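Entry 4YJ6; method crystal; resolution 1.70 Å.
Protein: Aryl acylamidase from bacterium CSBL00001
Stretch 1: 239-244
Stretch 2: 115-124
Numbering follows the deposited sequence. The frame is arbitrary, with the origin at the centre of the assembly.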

ATOM      1  N   ASN A 239      -7.326   1.605 -13.728  1.00 10.16           N
ATOM      2  CA  ASN A 239      -8.371   1.336 -14.712  1.00 10.31           C
ATOM      3  C   ASN A 239      -8.867  -0.104 -14.646  1.00 11.76           C
ATOM      4  O   ASN A 239     -10.032  -0.355 -14.906  1.00 13.54           O
ATOM      5  CB  ASN A 239      -7.882   1.660 -16.129  1.00 11.96           C
ATOM      6  CG  ASN A 239      -8.092   3.119 -16.481  1.00 13.60           C
ATOM      7  OD1 ASN A 239      -8.721   3.864 -15.728  1.00 11.64           O
ATOM      8  ND2 ASN A 239      -7.633   3.510 -17.652  1.00 12.85           N
ATOM      9  N   VAL A 240      -7.979  -1.022 -14.283  1.00  9.57           N
ATOM     10  CA  VAL A 240      -8.368  -2.405 -14.084  1.00  8.86           C
ATOM     11  C   VAL A 240      -9.040  -2.627 -12.728  1.00 11.15           C
ATOM     12  O   VAL A 240     -10.036  -3.323 -12.648  1.00 10.57           O
ATOM     13  CB  VAL A 240      -7.125  -3.329 -14.231  1.00 11.34           C
ATOM     14  CG1 VAL A 240      -7.420  -4.833 -13.762  1.00 11.05           C
ATOM     15  CG2 VAL A 240      -6.667  -3.327 -15.698  1.00 12.90           C
ATOM     16  N   LEU A 241      -8.485  -2.037 -11.676  1.00  9.61           N
ATOM     17  CA  LEU A 241      -8.895  -2.378 -10.305  1.00  8.41           C
ATOM     18  C   LEU A 241     -10.214  -1.750  -9.934  1.00 10.58           C
ATOM     19  O   LEU A 241     -11.004  -2.366  -9.208  1.00 11.13           O
ATOM     20  CB  LEU A 241      -7.830  -1.895  -9.292  1.00  8.69           C
ATOM     21  CG  LEU A 241      -6.531  -2.744  -9.319  1.00 10.84           C
ATOM     22  CD1 LEU A 241      -5.452  -2.050  -8.487  1.00 12.52           C
ATOM     23  CD2 LEU A 241      -6.789  -4.179  -8.793  1.00 11.71           C
ATOM     24  N   HIS A 242     -10.470  -0.516 -10.363  1.00  9.66           N
ATOM     25  CA  HIS A 242     -11.682   0.170  -9.882  1.00  9.25           C
ATOM     26  C   HIS A 242     -12.935  -0.422 -10.532  1.00 11.52           C
ATOM     27  O   HIS A 242     -12.870  -1.087 -11.585  1.00  9.46           O
ATOM     28  CB  HIS A 242     -11.611   1.693 -10.104  1.00 10.99           C
ATOM     29  CG  HIS A 242     -12.124   2.133 -11.439  1.00 11.68           C
ATOM     30  ND1 HIS A 242     -11.403   1.958 -12.600  1.00 11.84           N
ATOM     31  CD2 HIS A 242     -13.267   2.773 -11.791  1.00 12.59           C
ATOM     32  CE1 HIS A 242     -12.093   2.447 -13.622  1.00 15.92           C
ATOM     33  NE2 HIS A 242     -13.222   2.950 -13.154  1.00 15.90           N
ATOM     34  N   GLY A 243     -14.079  -0.168  -9.894  1.00 11.25           N
ATOM     35  CA  GLY A 243     -15.364  -0.443 -10.512  1.00 11.64           C
ATOM     36  C   GLY A 243     -16.377  -1.088  -9.573  1.00 10.59           C
ATOM     37  O   GLY A 243     -16.037  -1.669  -8.557  1.00  9.81           O
ATOM     38  N   PHE A 244     -17.632  -0.962  -9.946  1.00 10.71           N
ATOM     39  CA  PHE A 244     -18.760  -1.420  -9.138  1.00 11.20           C
ATOM     40  C   PHE A 244     -18.685  -2.918  -8.812  1.00 11.19           C
ATOM     41  O   PHE A 244     -18.382  -3.751  -9.681  1.00 12.35           O
ATOM     42  CB  PHE A 244     -20.055  -1.117  -9.906  1.00 10.86           C
ATOM     43  CG  PHE A 244     -21.294  -1.545  -9.189  1.00 10.48           C
ATOM     44  CD1 PHE A 244     -21.680  -0.907  -8.020  1.00 10.82           C
ATOM     45  CD2 PHE A 244     -22.082  -2.579  -9.695  1.00 12.63           C
ATOM     46  CE1 PHE A 244     -22.834  -1.304  -7.360  1.00 10.30           C
ATOM     47  CE2 PHE A 244     -23.248  -2.984  -9.035  1.00 13.55           C
ATOM     48  CZ  PHE A 244     -23.637  -2.343  -7.884  1.00 11.82           C
TER
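Stretch 2 115-124: TYPLKMSGED

Stretch 2 lies on stretch 1 as a helix packed against the end of another helix, a small contact in which apolar side chains meet on one part and the amino group of K119 gathers backbone carbonyls on the other; the two sides together bury 378 Å².

The backbone of stretch 2 is helical from T115, with phi/psi values such as -58/-54 at Y116 and -67/-48 at M120. The i to i+4 ladder confirms this: K119 N to T115 O and M120 N to Y116 O are both 2.9 Å. By E123 the pattern is loosening, since E123 N holds M120 O at 3.1 Å but K119 O only weakly at 3.3 Å. Stretch 1 supplies the last residues of its own helix, through L241; H242, at -73/161, is the first to leave helical angles. The C=O bonds of N239 and V240 lie across the helix of stretch 2, so the two helices meet crosswise. The nearest CA atoms across the contact are those of L241 and K119, 5.9 Å apart.

V240 points its CA-to-CB bond toward stretch 2, and its chi1 of 169° (t) accompanies a close fit: V240 CG1 lies 3.1 Å from K119 O, a methyl close against a carbonyl oxygen, and 4.1 Å from the selenomethionine M120 SE. The V240 side chain also meets E123, with V240 CG2 3.8 Å from E123 CG. L241 starts in the opposite sense, with CA-to-CB directed away, yet the end of its side chain comes nearer. L241 CD2 is 3.8 Å from Y116 CD1, approaching that ring obliquely, and 4.1 Å from M120 CG. The contacts of V240 and L241 with the M120 and Y116 side chains are van der Waals packing.

K119 provides the polar part. Its CA-to-CB bond points toward stretch 1, and chi angles m, t, p, t carry NZ to the end of the other helix. Carbonyls there lack the amide partners of a continuing turn, so a lysine ammonium suits them. K119 NZ donates to L241 O at 3.0 Å, with weak hydrogen bonds to H242 O at 2.9 Å and to V240 O at 3.3 Å. Water 1 accepts from K119 NZ at 2.6 Å and donates to F244 O at 3.3 Å.

G243 sits beside this amino group. Its phi/psi of 137/159 would jam a CB against the preceding carbonyl oxygen, which by itself calls for glycine; an ideal CB would also stand 3.6 Å from K119 NZ.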

ATOM      1  N   THR A 115      -9.375  -8.766  -4.122  1.00 10.73           N
ATOM      2  CA  THR A 115      -9.630  -7.992  -5.348  1.00  9.12           C
ATOM      3  C   THR A 115      -8.446  -7.929  -6.288  1.00 10.37           C
ATOM      4  O   THR A 115      -8.605  -8.086  -7.495  1.00  9.26           O
ATOM      5  CB  THR A 115     -10.029  -6.573  -4.972  1.00 10.40           C
ATOM      6  OG1 THR A 115     -11.211  -6.665  -4.164  1.00 12.77           O
ATOM      7  CG2 THR A 115     -10.296  -5.734  -6.264  1.00 11.65           C
ATOM      8  N   TYR A 116      -7.262  -7.660  -5.765  1.00 10.77           N
ATOM      9  CA  TYR A 116      -6.113  -7.475  -6.659  1.00 11.17           C
ATOM     10  C   TYR A 116      -5.847  -8.726  -7.564  1.00 12.85           C
ATOM     11  O   TYR A 116      -5.786  -8.574  -8.759  1.00 11.68           O
ATOM     12  CB  TYR A 116      -4.884  -7.075  -5.845  1.00 12.46           C
ATOM     13  CG  TYR A 116      -3.708  -6.699  -6.681  1.00 11.36           C
ATOM     14  CD1 TYR A 116      -3.553  -5.372  -7.114  1.00 11.54           C
ATOM     15  CD2 TYR A 116      -2.719  -7.632  -6.984  1.00  9.66           C
ATOM     16  CE1 TYR A 116      -2.479  -4.995  -7.866  1.00 11.28           C
ATOM     17  CE2 TYR A 116      -1.606  -7.247  -7.740  1.00 10.90           C
ATOM     18  CZ  TYR A 116      -1.504  -5.922  -8.159  1.00 11.16           C
ATOM     19  OH  TYR A 116      -0.428  -5.513  -8.898  1.00 10.73           O
ATOM     20  N   PRO A 117      -5.692  -9.938  -6.986  1.00 11.35           N
ATOM     21  CA  PRO A 117      -5.428 -11.092  -7.880  1.00 10.17           C
ATOM     22  C   PRO A 117      -6.564 -11.347  -8.887  1.00 11.83           C
ATOM     23  O   PRO A 117      -6.301 -11.653 -10.049  1.00 12.57           O
ATOM     24  CB  PRO A 117      -5.243 -12.263  -6.905  1.00 12.75           C
ATOM     25  CG  PRO A 117      -5.989 -11.876  -5.630  1.00 10.68           C
ATOM     26  CD  PRO A 117      -5.689 -10.328  -5.552  1.00 11.17           C
ATOM     27  N   LEU A 118      -7.809 -11.171  -8.446  1.00 10.85           N
ATOM     28  CA  LEU A 118      -8.962 -11.415  -9.301  1.00 11.17           C
ATOM     29  C   LEU A 118      -8.930 -10.451 -10.482  1.00 13.58           C
ATOM     30  O   LEU A 118      -8.965 -10.877 -11.644  1.00 13.42           O
ATOM     31  CB  LEU A 118     -10.256 -11.222  -8.507  1.00 11.38           C
ATOM     32  CG  LEU A 118     -11.520 -11.347  -9.363  1.00 15.00           C
ATOM     33  CD1 LEU A 118     -11.685 -12.788  -9.855  1.00 17.58           C
ATOM     34  CD2 LEU A 118     -12.735 -10.899  -8.581  1.00 20.49           C
ATOM     35  N   LYS A 119      -8.876  -9.148 -10.201  1.00 11.25           N
ATOM     36  CA  LYS A 119      -9.055  -8.188 -11.290  1.00  9.73           C
ATOM     37  C   LYS A 119      -7.812  -8.051 -12.147  1.00 11.34           C
ATOM     38  O   LYS A 119      -7.910  -7.879 -13.374  1.00 11.03           O
ATOM     39  CB  LYS A 119      -9.517  -6.842 -10.722  1.00 11.02           C
ATOM     40  CG  LYS A 119     -10.905  -7.028 -10.063  1.00 12.59           C
ATOM     41  CD  LYS A 119     -11.628  -5.731  -9.925  1.00 15.64           C
ATOM     42  CE  LYS A 119     -12.248  -5.295 -11.234  1.00 15.70           C
ATOM     43  NZ  LYS A 119     -12.824  -3.934 -11.038  1.00 15.99           N
HETATM   44  N   MSE A 120      -6.641  -8.175 -11.536  1.00  9.49           N
HETATM   45  CA  MSE A 120      -5.425  -8.081 -12.340  1.00 10.72           C
HETATM   46  C   MSE A 120      -5.311  -9.279 -13.295  1.00 12.79           C
HETATM   47  O   MSE A 120      -5.065  -9.100 -14.501  1.00 12.74           O
HETATM   48  CB  MSE A 120      -4.187  -7.991 -11.447  1.00 11.48           C
HETATM   49  CG  MSE A 120      -4.185  -6.754 -10.533  1.00  9.80           C
HETATM   50 SE   MSE A 120      -3.921  -5.173 -11.625  1.00 29.11          SE
HETATM   51  CE  MSE A 120      -1.983  -5.309 -11.943  1.00 13.20           C
ATOM     52  N   SER A 121      -5.513 -10.484 -12.784  1.00 11.26           N
ATOM     53  CA  SER A 121      -5.476 -11.663 -13.668  1.00 13.19           C
ATOM     54  C   SER A 121      -6.603 -11.623 -14.707  1.00 13.38           C
ATOM     55  O   SER A 121      -6.442 -12.114 -15.841  1.00 12.92           O
ATOM     56  CB  SER A 121      -5.507 -12.953 -12.851  1.00 13.47           C
ATOM     57  OG  SER A 121      -6.778 -13.140 -12.254  1.00 19.10           O
ATOM     58  N   GLY A 122      -7.738 -11.031 -14.338  1.00 13.20           N
ATOM     59  CA  GLY A 122      -8.832 -10.838 -15.264  1.00 10.85           C
ATOM     60  C   GLY A 122      -8.480 -10.061 -16.526  1.00 15.18           C
ATOM     61  O   GLY A 122      -9.076 -10.287 -17.578  1.00 14.76           O
ATOM     62  N   GLU A 123      -7.526  -9.136 -16.424  1.00 12.33           N
ATOM     63  CA  GLU A 123      -7.058  -8.377 -17.571  1.00 11.79           C
ATOM     64  C   GLU A 123      -5.664  -8.851 -18.011  1.00 12.16           C
ATOM     65  O   GLU A 123      -4.898  -8.114 -18.633  1.00 12.16           O
ATOM     66  CB  GLU A 123      -7.083  -6.880 -17.231  1.00 13.96           C
ATOM     67  CG  GLU A 123      -8.521  -6.362 -17.122  1.00 12.53           C
ATOM     68  CD  GLU A 123      -9.276  -6.323 -18.450  1.00 20.28           C
ATOM     69  OE1 GLU A 123      -8.654  -6.270 -19.525  1.00 16.40           O
ATOM     70  OE2 GLU A 123     -10.531  -6.335 -18.416  1.00 23.04           O
ATOM     71  N   ASP A 124      -5.382 -10.126 -17.710  1.00 10.81           N
ATOM     72  CA  ASP A 124      -4.215 -10.844 -18.200  1.00 11.71           C
ATOM     73  C   ASP A 124      -2.868 -10.399 -17.655  1.00 11.97           C
ATOM     74  O   ASP A 124      -1.840 -10.727 -18.204  1.00 11.72           O
ATOM     75  CB  ASP A 124      -4.202 -10.888 -19.736  1.00 12.01           C
ATOM     76  CG  ASP A 124      -5.202 -11.897 -20.288  1.00 15.49           C
ATOM     77  OD1 ASP A 124      -5.364 -12.981 -19.663  1.00 13.07           O
ATOM     78  OD2 ASP A 124      -5.808 -11.582 -21.334  1.00 14.93           O
TER
HETATM   79  O   HOH W   1     -15.165  -4.203  -9.852  1.00 20.34           O